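Local coordinates for CDP-glucose 4,6-dehydratase (Salmonella enterica subsp. enterica serovar Typhi, PDB 1WVG), which catalyses the NAD(+)-dependent loss of water from CDP-D-glucose to give CDP-4-dehydro-6-deoxy-D-glucose, a step toward CDP-3,6-dideoxy-D-mannose for the LPS O-antigen, at residues S169-N173 / S174-P178; D201-K204 / D205-I208; R348-S351 / D352-A356. All coordinates share one frame; numbering follows the deposited sequence.

In the fold
Three local contacts follow one another along the chain, neither nested nor crossed, and each joins neighbouring residues of a single run, so none closes a long loop. Interaction 1 lies at the C-terminal end of helix 156-175, on the Rossmann part of this short-chain dehydrogenase/reductase, beside helix 100-121 and a second subunit. After strand 187-197 the chain reaches interaction 2, where the loop leading into helix 207-216 meets both nucleotide ligands; its centre is 35 Å from that of interaction 1, across the chain's centre. Interaction 3, on the final helix 342-355, packs against helix 20-31. Its nearest atoms are about 10 Å from those of interaction 2, without touching.

Interaction 1. Residues S169-N173 / S174-P178; sequences SAFRN and SFFNP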
loop_
_atom_site.group_PDB
_atom_site.type_symbol
_atom_site.label_atom_id
_atom_site.label_comp_id
_atom_site.label_asym_id
_atom_site.label_seq_id
_atom_site.Cartn_x
_atom_site.Cartn_y
_atom_site.Cartn_z
ATOM N N SER A 169 2.920 -16.874 -11.933
ATOM C CA SER A 169 2.065 -15.865 -12.520
ATOM C C SER A 169 2.532 -15.404 -13.907
ATOM O O SER A 169 1.741 -14.984 -14.749
ATOM C CB SER A 169 1.720 -14.789 -11.499
ATOM O OG SER A 169 2.790 -13.926 -11.270
ATOM N N ALA A 170 3.847 -15.480 -14.179
ATOM C CA ALA A 170 4.398 -15.087 -15.474
ATOM C C ALA A 170 4.063 -16.159 -16.513
ATOM O O ALA A 170 3.777 -15.886 -17.685
ATOM C CB ALA A 170 5.883 -14.719 -15.418
ATOM N N PHE A 171 4.061 -17.427 -16.090
ATOM C CA PHE A 171 3.698 -18.463 -17.033
ATOM C C PHE A 171 2.226 -18.293 -17.356
ATOM O O PHE A 171 1.796 -18.346 -18.511
ATOM C CB PHE A 171 3.955 -19.870 -16.466
ATOM C CG PHE A 171 5.292 -20.395 -16.924
ATOM C CD1 PHE A 171 6.473 -19.885 -16.382
ATOM C CD2 PHE A 171 5.388 -21.377 -17.915
ATOM C CE1 PHE A 171 7.726 -20.358 -16.787
ATOM C CE2 PHE A 171 6.633 -21.849 -18.344
ATOM C CZ PHE A 171 7.803 -21.345 -17.772
ATOM N N ARG A 172 1.465 -18.074 -16.292
ATOM C CA ARG A 172 0.062 -17.885 -16.477
ATOM C C ARG A 172 -0.198 -16.772 -17.456
ATOM O O ARG A 172 -0.944 -16.958 -18.403
ATOM C CB ARG A 172 -0.672 -17.560 -15.204
ATOM C CG ARG A 172 -2.175 -17.510 -15.416
ATOM C CD ARG A 172 -2.930 -17.203 -14.118
ATOM N NE ARG A 172 -2.692 -18.070 -12.931
ATOM C CZ ARG A 172 -2.057 -17.662 -11.803
ATOM N NH1 ARG A 172 -1.554 -16.428 -11.689
ATOM N NH2 ARG A 172 -1.899 -18.491 -10.755
ATOM N N ASN A 173 0.426 -15.615 -17.213
ATOM C CA ASN A 173 0.268 -14.427 -18.049
ATOM C C ASN A 173 0.662 -14.626 -19.495
ATOM O O ASN A 173 -0.109 -14.339 -20.424
ATOM C CB ASN A 173 0.987 -13.175 -17.491
ATOM C CG ASN A 173 0.157 -12.432 -16.462
ATOM O OD1 ASN A 173 -1.090 -12.429 -16.539
ATOM N ND2 ASN A 173 0.841 -11.803 -15.502
ATOM N N SER A 174 1.851 -15.129 -19.677
ATOM C CA SER A 174 2.412 -15.335 -20.997
ATOM C C SER A 174 1.972 -16.547 -21.782
ATOM O O SER A 174 1.977 -16.495 -23.021
ATOM C CB SER A 174 3.907 -15.531 -20.866
ATOM O OG SER A 174 4.470 -14.593 -19.989
ATOM N N PHE A 175 1.694 -17.640 -21.066
ATOM C CA PHE A 175 1.360 -18.867 -21.749
ATOM C C PHE A 175 0.016 -19.522 -21.473
ATOM O O PHE A 175 -0.487 -20.251 -22.320
ATOM C CB PHE A 175 2.501 -19.846 -21.511
ATOM C CG PHE A 175 3.880 -19.272 -21.739
ATOM C CD1 PHE A 175 4.823 -19.260 -20.710
ATOM C CD2 PHE A 175 4.277 -18.781 -22.986
ATOM C CE1 PHE A 175 6.118 -18.769 -20.898
ATOM C CE2 PHE A 175 5.562 -18.269 -23.184
ATOM C CZ PHE A 175 6.490 -18.255 -22.140
ATOM N N PHE A 176 -0.549 -19.314 -20.298
ATOM C CA PHE A 176 -1.844 -19.907 -19.957
ATOM C C PHE A 176 -2.808 -18.770 -19.653
ATOM O O PHE A 176 -3.526 -18.783 -18.648
ATOM C CB PHE A 176 -1.723 -20.827 -18.697
ATOM C CG PHE A 176 -0.566 -21.801 -18.807
ATOM C CD1 PHE A 176 0.459 -21.809 -17.856
ATOM C CD2 PHE A 176 -0.478 -22.715 -19.861
ATOM C CE1 PHE A 176 1.550 -22.677 -17.959
ATOM C CE2 PHE A 176 0.601 -23.600 -19.973
ATOM C CZ PHE A 176 1.620 -23.588 -19.015
ATOM N N ASN A 177 -2.792 -17.743 -20.507
ATOM C CA ASN A 177 -3.606 -16.587 -20.221
ATOM C C ASN A 177 -5.109 -16.832 -20.200
ATOM O O ASN A 177 -5.691 -17.312 -21.153
ATOM C CB ASN A 177 -3.213 -15.414 -21.111
ATOM C CG ASN A 177 -3.715 -14.116 -20.550
ATOM O OD1 ASN A 177 -4.918 -13.881 -20.376
ATOM N ND2 ASN A 177 -2.767 -13.277 -20.209
ATOM N N PRO A 178 -5.782 -16.482 -19.112
ATOM C CA PRO A 178 -7.225 -16.697 -19.090
ATOM C C PRO A 178 -7.925 -16.217 -20.361
ATOM O O PRO A 178 -8.906 -16.819 -20.787
ATOM C CB PRO A 178 -7.751 -16.030 -17.812
ATOM C CG PRO A 178 -6.540 -15.938 -16.879
ATOM C CD PRO A 178 -5.285 -16.060 -17.762
#
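Backbone and hydroxyl hydrogen bonds converge on the carbonyl of A170, which accepts both the amide N and the OG of S174. The two donors come from opposite faces of the carbonyl plane, with S174 OG 2.7 Å from A170 O. The hydroxyl can fold back on the preceding turn because OG stands beside its own backbone N (chi1 -45°). F171 O likewise takes two donors: F175 N at 2.7 Å in the helical i to i+4 pattern, and F176 N at 3.1 Å, one residue further on. The i to i+5 bond runs alongside the i to i+4 bond on the same carbonyl.

A side-chain amide makes a further i to i+4 link. N177 ND2 donates to N173 O at 2.9 Å, in the carbonyl plane and on a lone pair, with an N-H...O angle of 166°. The other end of the amide, OD1, accepts from A179 N, so both ends of the group are engaged.

The aromatic contacts involve F171, F175 and F176. F175 turns its edge to the face of F171 in a T-shaped pair, centroids 5.2 Å apart and planes at 64°; the closest carbons are F171 CD2 and F175 CD1, at 3.6 Å. F176 CE1 lies at the edge of the F171 ring, 4.0 Å from F171 CB. On helix 100-121, F171 rests on V112 and L115, F176 on V118, and F175 makes a cation-pi contact with K119, while Y154 of a second subunit packs on N173, S174 and N177.

The chemistry implies divided duties: serine and asparagine side chains supply donors to backbone carbonyls, and the phenylalanines anchor this part of the chain to the neighbouring helix.

Interaction 2. Residues D201-K204 / D205-I208; sequences DWAK and DRLI. With CXY (cytidine-5'-diphospho-beta-D-xylose), chain D; APR (adenosine-5-diphosphoribose), chain C.
O1B of the APR diphosphate is gripped by two nitrogens of one guanidinium, R206 NH1 at 2.8 Å and R206 NH2 at 2.9 Å. The same NH1 also meets D201 OD1 at 2.9 Å, forming a salt bridge on the syn side of the carboxylate. This bond is nearly straight (N-H...O 163°) and lies in the guanidinium plane, although the oxygen is approached 31° out of the carboxylate plane. R206 NE donates to O2' of the CXY xylose at 2.9 Å. Cofactor fragment, substrate analogue and carboxylate thus all sit round the guanidinium edge and together fix its rotation. A203 CB lies over one face of the group and is 3.6 Å from R206 CD. The arginine chain is extended from CG to NE, which carries the charged end between the two ligands.

D201 is itself held by a second bond: its OD2 accepts A203 N at 3.0 Å from above the carboxylate plane, an Asx turn that probably helps place the carboxylate for the arginine. The negative carboxylate and diphosphate probably stabilise the positive charge on R206. One backbone amide adds to the grip on CXY: L207 N donates to O1A of the diphosphate at 3.0 Å, while L207 CD1 packs against the cytosine. D205 OD1 makes a salt bridge to R94.

R206 occupies the N-cap position of helix 207-216, so the loop after strand 187-197 delivers its side chain between the ligands just as the helix begins. Beyond the cap, L207 leans on V272 and I275 of helix 272-283, and I208 touches that helix and L326 and I329 of helix 322-337.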
loop_
_atom_site.group_PDB
_atom_site.type_symbol
_atom_site.label_atom_id
_atom_site.label_comp_id
_atom_site.label_asym_id
_atom_site.label_seq_id
_atom_site.Cartn_x
_atom_site.Cartn_y
_atom_site.Cartn_z
ATOM N N ASP A 201 5.277 -37.520 9.400
ATOM C CA ASP A 201 6.281 -36.541 8.963
ATOM C C ASP A 201 7.572 -36.649 9.731
ATOM O O ASP A 201 7.602 -36.438 10.967
ATOM C CB ASP A 201 5.817 -35.075 9.029
ATOM C CG ASP A 201 6.764 -34.069 8.390
ATOM O OD1 ASP A 201 6.701 -32.868 8.647
ATOM O OD2 ASP A 201 7.630 -34.568 7.518
ATOM N N TRP A 202 8.634 -36.942 8.969
ATOM C CA TRP A 202 9.938 -37.106 9.585
ATOM C C TRP A 202 10.888 -35.995 9.279
ATOM O O TRP A 202 12.023 -36.080 9.743
ATOM C CB TRP A 202 10.594 -38.517 9.425
ATOM C CG TRP A 202 9.928 -39.510 10.334
ATOM C CD1 TRP A 202 10.277 -39.793 11.626
ATOM C CD2 TRP A 202 8.750 -40.296 10.057
ATOM N NE1 TRP A 202 9.409 -40.722 12.168
ATOM C CE2 TRP A 202 8.462 -41.053 11.230
ATOM C CE3 TRP A 202 7.936 -40.464 8.927
ATOM C CZ2 TRP A 202 7.385 -41.946 11.288
ATOM C CZ3 TRP A 202 6.886 -41.368 8.989
ATOM C CH2 TRP A 202 6.595 -42.089 10.155
ATOM N N ALA A 203 10.428 -34.984 8.504
ATOM C CA ALA A 203 11.255 -33.839 8.126
ATOM C C ALA A 203 12.146 -33.374 9.272
ATOM O O ALA A 203 11.730 -33.432 10.432
ATOM C CB ALA A 203 10.420 -32.645 7.660
ATOM N N LYS A 204 13.362 -32.897 8.941
ATOM C CA LYS A 204 14.304 -32.425 9.952
ATOM C C LYS A 204 13.973 -31.010 10.436
ATOM O O LYS A 204 13.552 -30.170 9.632
ATOM C CB LYS A 204 15.800 -32.603 9.611
ATOM C CG LYS A 204 16.238 -34.035 9.295
ATOM C CD LYS A 204 16.298 -34.973 10.501
ATOM C CE LYS A 204 16.091 -36.447 10.147
ATOM N NZ LYS A 204 15.638 -36.683 8.758
ATOM N N ASP A 205 14.160 -30.787 11.752
ATOM C CA ASP A 205 13.924 -29.528 12.435
ATOM C C ASP A 205 12.474 -29.074 12.556
ATOM O O ASP A 205 12.200 -28.022 13.157
ATOM C CB ASP A 205 14.814 -28.418 11.873
ATOM C CG ASP A 205 16.237 -28.580 12.314
ATOM O OD1 ASP A 205 16.562 -29.063 13.395
ATOM O OD2 ASP A 205 17.077 -28.159 11.400
ATOM N N ARG A 206 11.534 -29.845 12.015
ATOM C CA ARG A 206 10.145 -29.423 12.123
ATOM C C ARG A 206 9.721 -29.692 13.540
ATOM O O ARG A 206 10.244 -30.603 14.162
ATOM C CB ARG A 206 9.219 -30.016 11.062
ATOM C CG ARG A 206 9.557 -29.567 9.622
ATOM C CD ARG A 206 8.389 -29.901 8.687
ATOM N NE ARG A 206 8.573 -29.460 7.319
ATOM C CZ ARG A 206 8.059 -30.085 6.251
ATOM N NH1 ARG A 206 7.322 -31.196 6.335
ATOM N NH2 ARG A 206 8.277 -29.591 5.036
ATOM N N LEU A 207 8.810 -28.884 14.041
ATOM C CA LEU A 207 8.350 -28.944 15.406
ATOM C C LEU A 207 7.760 -30.236 15.929
ATOM O O LEU A 207 8.231 -30.804 16.901
ATOM C CB LEU A 207 7.410 -27.777 15.707
ATOM C CG LEU A 207 6.998 -27.734 17.176
ATOM C CD1 LEU A 207 8.217 -27.357 18.035
ATOM C CD2 LEU A 207 5.829 -26.761 17.358
ATOM N N ILE A 208 6.690 -30.664 15.296
ATOM C CA ILE A 208 5.996 -31.875 15.697
ATOM C C ILE A 208 6.841 -33.120 15.523
ATOM O O ILE A 208 6.862 -33.975 16.405
ATOM C CB ILE A 208 4.711 -31.989 14.926
ATOM C CG1 ILE A 208 3.798 -30.855 15.395
ATOM C CG2 ILE A 208 4.122 -33.355 15.202
ATOM C CD1 ILE A 208 3.179 -31.147 16.772
HETATM O O1B CXY D . 7.570 -22.829 9.734
HETATM P PB CXY D . 8.611 -23.824 9.261
HETATM O O2B CXY D . 10.026 -23.312 9.327
HETATM O "O1'" CXY D . 8.259 -24.293 7.725
HETATM O O3A CXY D . 8.254 -24.961 10.244
HETATM P PA CXY D . 9.061 -25.592 11.532
HETATM O O1A CXY D . 8.209 -26.719 11.998
HETATM O O2A CXY D . 10.437 -25.982 11.158
HETATM O O5D CXY D . 9.106 -24.344 12.520
HETATM C C5D CXY D . 7.901 -23.992 13.213
HETATM C C4D CXY D . 8.254 -23.060 14.346
HETATM O O4D CXY D . 8.619 -23.875 15.487
HETATM C C3D CXY D . 9.383 -22.056 14.116
HETATM O O3D CXY D . 9.224 -20.754 14.786
HETATM C C2D CXY D . 10.538 -22.882 14.710
HETATM O O2D CXY D . 11.599 -21.993 15.069
HETATM C C1D CXY D . 9.866 -23.444 15.943
HETATM N N1 CXY D . 10.562 -24.598 16.520
HETATM C C6 CXY D . 10.731 -25.755 15.778
HETATM C C5 CXY D . 11.326 -26.820 16.255
HETATM C C4 CXY D . 11.859 -26.841 17.573
HETATM N N3 CXY D . 11.648 -25.648 18.285
HETATM C C2 CXY D . 11.024 -24.503 17.819
HETATM N N4 CXY D . 12.459 -27.775 18.093
HETATM O O2 CXY D . 10.894 -23.478 18.497
HETATM C "C1'" CXY D . 7.336 -25.366 7.660
HETATM C "C2'" CXY D . 7.803 -26.253 6.532
HETATM C "C3'" CXY D . 7.764 -25.407 5.274
HETATM C "C4'" CXY D . 6.344 -24.902 5.020
HETATM C "C5'" CXY D . 5.848 -24.130 6.235
HETATM O "O2'" CXY D . 9.159 -26.707 6.735
HETATM O "O3'" CXY D . 8.128 -26.219 4.142
HETATM O "O4'" CXY D . 6.316 -24.086 3.850
HETATM O "O5'" CXY D . 5.964 -24.923 7.421
HETATM N N1 APR C . 13.613 -33.359 -7.737
HETATM C C2 APR C . 12.478 -34.053 -7.484
HETATM N N3 APR C . 11.832 -34.174 -6.364
HETATM C C4 APR C . 12.412 -33.463 -5.373
HETATM C C5 APR C . 13.531 -32.697 -5.455
HETATM C C6 APR C . 14.187 -32.656 -6.723
HETATM N N6 APR C . 15.279 -31.943 -7.045
HETATM N N7 APR C . 13.806 -32.100 -4.231
HETATM C C8 APR C . 12.848 -32.537 -3.428
HETATM N N9 APR C . 11.980 -33.363 -4.072
HETATM C "C1'" APR C . 10.815 -34.059 -3.553
HETATM C "C2'" APR C . 11.203 -35.043 -2.484
HETATM O "O2'" APR C . 11.791 -36.210 -3.079
HETATM C "C3'" APR C . 9.820 -35.299 -1.882
HETATM O "O3'" APR C . 8.947 -36.172 -2.615
HETATM O "O4'" APR C . 10.012 -33.146 -2.876
HETATM C "C4'" APR C . 9.273 -33.846 -1.872
HETATM C "C5'" APR C . 9.537 -33.081 -0.609
HETATM O "O5'" APR C . 8.727 -33.679 0.433
HETATM P PA APR C . 8.997 -33.377 2.010
HETATM O O1A APR C . 10.455 -33.058 2.309
HETATM O O2A APR C . 8.219 -34.429 2.834
HETATM O O3A APR C . 8.247 -32.002 2.180
HETATM P PB APR C . 6.641 -31.761 2.280
HETATM O O1B APR C . 6.369 -31.356 3.709
HETATM O O2B APR C . 5.850 -32.896 1.656
HETATM O O5D APR C . 6.496 -30.560 1.244
HETATM C C5D APR C . 5.717 -30.786 0.058
HETATM O O4D APR C . 4.650 -28.546 0.085
HETATM O O1D APR C . 5.031 -27.091 1.877
HETATM C C1D APR C . 5.352 -27.407 0.492
HETATM O O2D APR C . 7.658 -26.681 0.087
HETATM C C2D APR C . 6.808 -27.798 0.411
HETATM O O3D APR C . 6.824 -27.844 -1.972
HETATM C C3D APR C . 6.834 -28.685 -0.821
HETATM C C4D APR C . 5.546 -29.454 -0.637
HETATM O O HOH W 1 16.126 -28.126 8.480
#

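Interaction 3. Residues R348-S351 / D352-A356; sequences REIS and DYMSA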
loop_
_atom_site.group_PDB
_atom_site.type_symbol
_atom_site.label_atom_id
_atom_site.label_comp_id
_atom_site.label_asym_id
_atom_site.label_seq_id
_atom_site.Cartn_x
_atom_site.Cartn_y
_atom_site.Cartn_z
ATOM N N ARG A 348 -7.881 -44.627 7.333
ATOM C CA ARG A 348 -8.926 -44.222 8.236
ATOM C C ARG A 348 -8.988 -42.701 8.457
ATOM O O ARG A 348 -10.051 -42.076 8.572
ATOM C CB ARG A 348 -8.833 -44.973 9.555
ATOM C CG ARG A 348 -10.227 -45.224 10.127
ATOM C CD ARG A 348 -10.279 -45.791 11.541
ATOM N NE ARG A 348 -11.408 -45.246 12.289
ATOM C CZ ARG A 348 -11.475 -45.106 13.613
ATOM N NH1 ARG A 348 -10.482 -45.486 14.450
ATOM N NH2 ARG A 348 -12.583 -44.577 14.133
ATOM N N GLU A 349 -7.828 -42.077 8.567
ATOM C CA GLU A 349 -7.870 -40.627 8.784
ATOM C C GLU A 349 -8.516 -39.863 7.658
ATOM O O GLU A 349 -9.301 -38.952 7.936
ATOM C CB GLU A 349 -6.548 -39.984 9.175
ATOM C CG GLU A 349 -6.174 -40.427 10.584
ATOM C CD GLU A 349 -5.848 -39.261 11.433
ATOM O OE1 GLU A 349 -4.987 -38.447 11.117
ATOM O OE2 GLU A 349 -6.604 -39.222 12.507
ATOM N N ILE A 350 -8.168 -40.255 6.408
ATOM C CA ILE A 350 -8.707 -39.666 5.172
ATOM C C ILE A 350 -10.235 -39.835 5.207
ATOM O O ILE A 350 -11.020 -38.911 5.011
ATOM C CB ILE A 350 -8.052 -40.290 3.923
ATOM C CG1 ILE A 350 -6.550 -40.046 3.827
ATOM C CG2 ILE A 350 -8.734 -39.897 2.617
ATOM C CD1 ILE A 350 -5.950 -40.420 2.462
ATOM N N SER A 351 -10.683 -41.042 5.554
ATOM C CA SER A 351 -12.109 -41.279 5.624
ATOM C C SER A 351 -12.811 -40.430 6.686
ATOM O O SER A 351 -13.892 -39.882 6.513
ATOM C CB SER A 351 -12.361 -42.750 5.915
ATOM O OG SER A 351 -13.076 -42.838 7.137
ATOM N N ASP A 352 -12.188 -40.345 7.834
ATOM C CA ASP A 352 -12.744 -39.575 8.920
ATOM C C ASP A 352 -12.845 -38.132 8.489
ATOM O O ASP A 352 -13.776 -37.425 8.822
ATOM C CB ASP A 352 -11.754 -39.592 10.111
ATOM C CG ASP A 352 -11.765 -40.838 10.954
ATOM O OD1 ASP A 352 -12.621 -41.687 10.809
ATOM O OD2 ASP A 352 -10.784 -40.906 11.854
ATOM N N TYR A 353 -11.814 -37.681 7.785
ATOM C CA TYR A 353 -11.809 -36.311 7.354
ATOM C C TYR A 353 -12.906 -36.119 6.369
ATOM O O TYR A 353 -13.623 -35.127 6.418
ATOM C CB TYR A 353 -10.473 -35.833 6.743
ATOM C CG TYR A 353 -10.390 -34.335 6.433
ATOM C CD1 TYR A 353 -9.903 -33.415 7.361
ATOM C CD2 TYR A 353 -10.756 -33.844 5.179
ATOM C CE1 TYR A 353 -9.791 -32.059 7.054
ATOM C CE2 TYR A 353 -10.705 -32.486 4.864
ATOM C CZ TYR A 353 -10.219 -31.591 5.812
ATOM O OH TYR A 353 -10.118 -30.256 5.504
ATOM N N MET A 354 -13.013 -37.066 5.465
ATOM C CA MET A 354 -14.061 -36.942 4.475
ATOM C C MET A 354 -15.429 -36.926 5.133
ATOM O O MET A 354 -16.423 -36.456 4.587
ATOM C CB MET A 354 -13.992 -38.074 3.451
ATOM C CG MET A 354 -12.709 -37.997 2.666
ATOM S SD MET A 354 -13.020 -37.499 0.959
ATOM C CE MET A 354 -12.149 -38.851 0.126
ATOM N N SER A 355 -15.483 -37.471 6.333
ATOM C CA SER A 355 -16.740 -37.489 7.051
ATOM C C SER A 355 -16.948 -36.183 7.825
ATOM O O SER A 355 -18.081 -35.723 7.936
ATOM C CB SER A 355 -16.875 -38.725 7.927
ATOM O OG SER A 355 -16.150 -39.784 7.332
ATOM N N ALA A 356 -15.842 -35.596 8.339
ATOM C CA ALA A 356 -15.802 -34.351 9.117
ATOM C C ALA A 356 -16.483 -33.204 8.373
ATOM O O ALA A 356 -17.390 -32.551 8.901
ATOM C CB ALA A 356 -14.361 -33.995 9.500
#
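Successive i to i+4 bonds, D352 N to R348 O, Y353 N to E349 O and M354 N to I350 O, each 2.8 Å long, carry regular alpha-helical geometry through the junction of 348-351 and 352-356. On one flank R348 NE and D352 OD1 approach to 4.0 Å with guanidinium and carboxylate planes 82° apart. The oxygen lies well off the guanidinium plane, so this is attraction between charges without a directed N-H. The firmer partner of D352 is R328, which bridges its OD2 and also E349 OE2. That shared arginine probably offsets the repulsion between the two carboxylates, whose nearest oxygens, E349 OE2 and D352 OD2, are 4.6 Å apart.

Helix 342-355 is the last of the chain and packs against helix 20-31 of the Rossmann fold: I350 rests on L27, W28 and E31, and M354 also touches W28. Between themselves the two side chains meet loosely, I350 CG2 to M354 CE at 4.4 Å. Y353 has CG anti to N (chi1 -173°), which carries the ring to W320, met edge-to-face, while OH is hydrogen-bonded with E237 and S240.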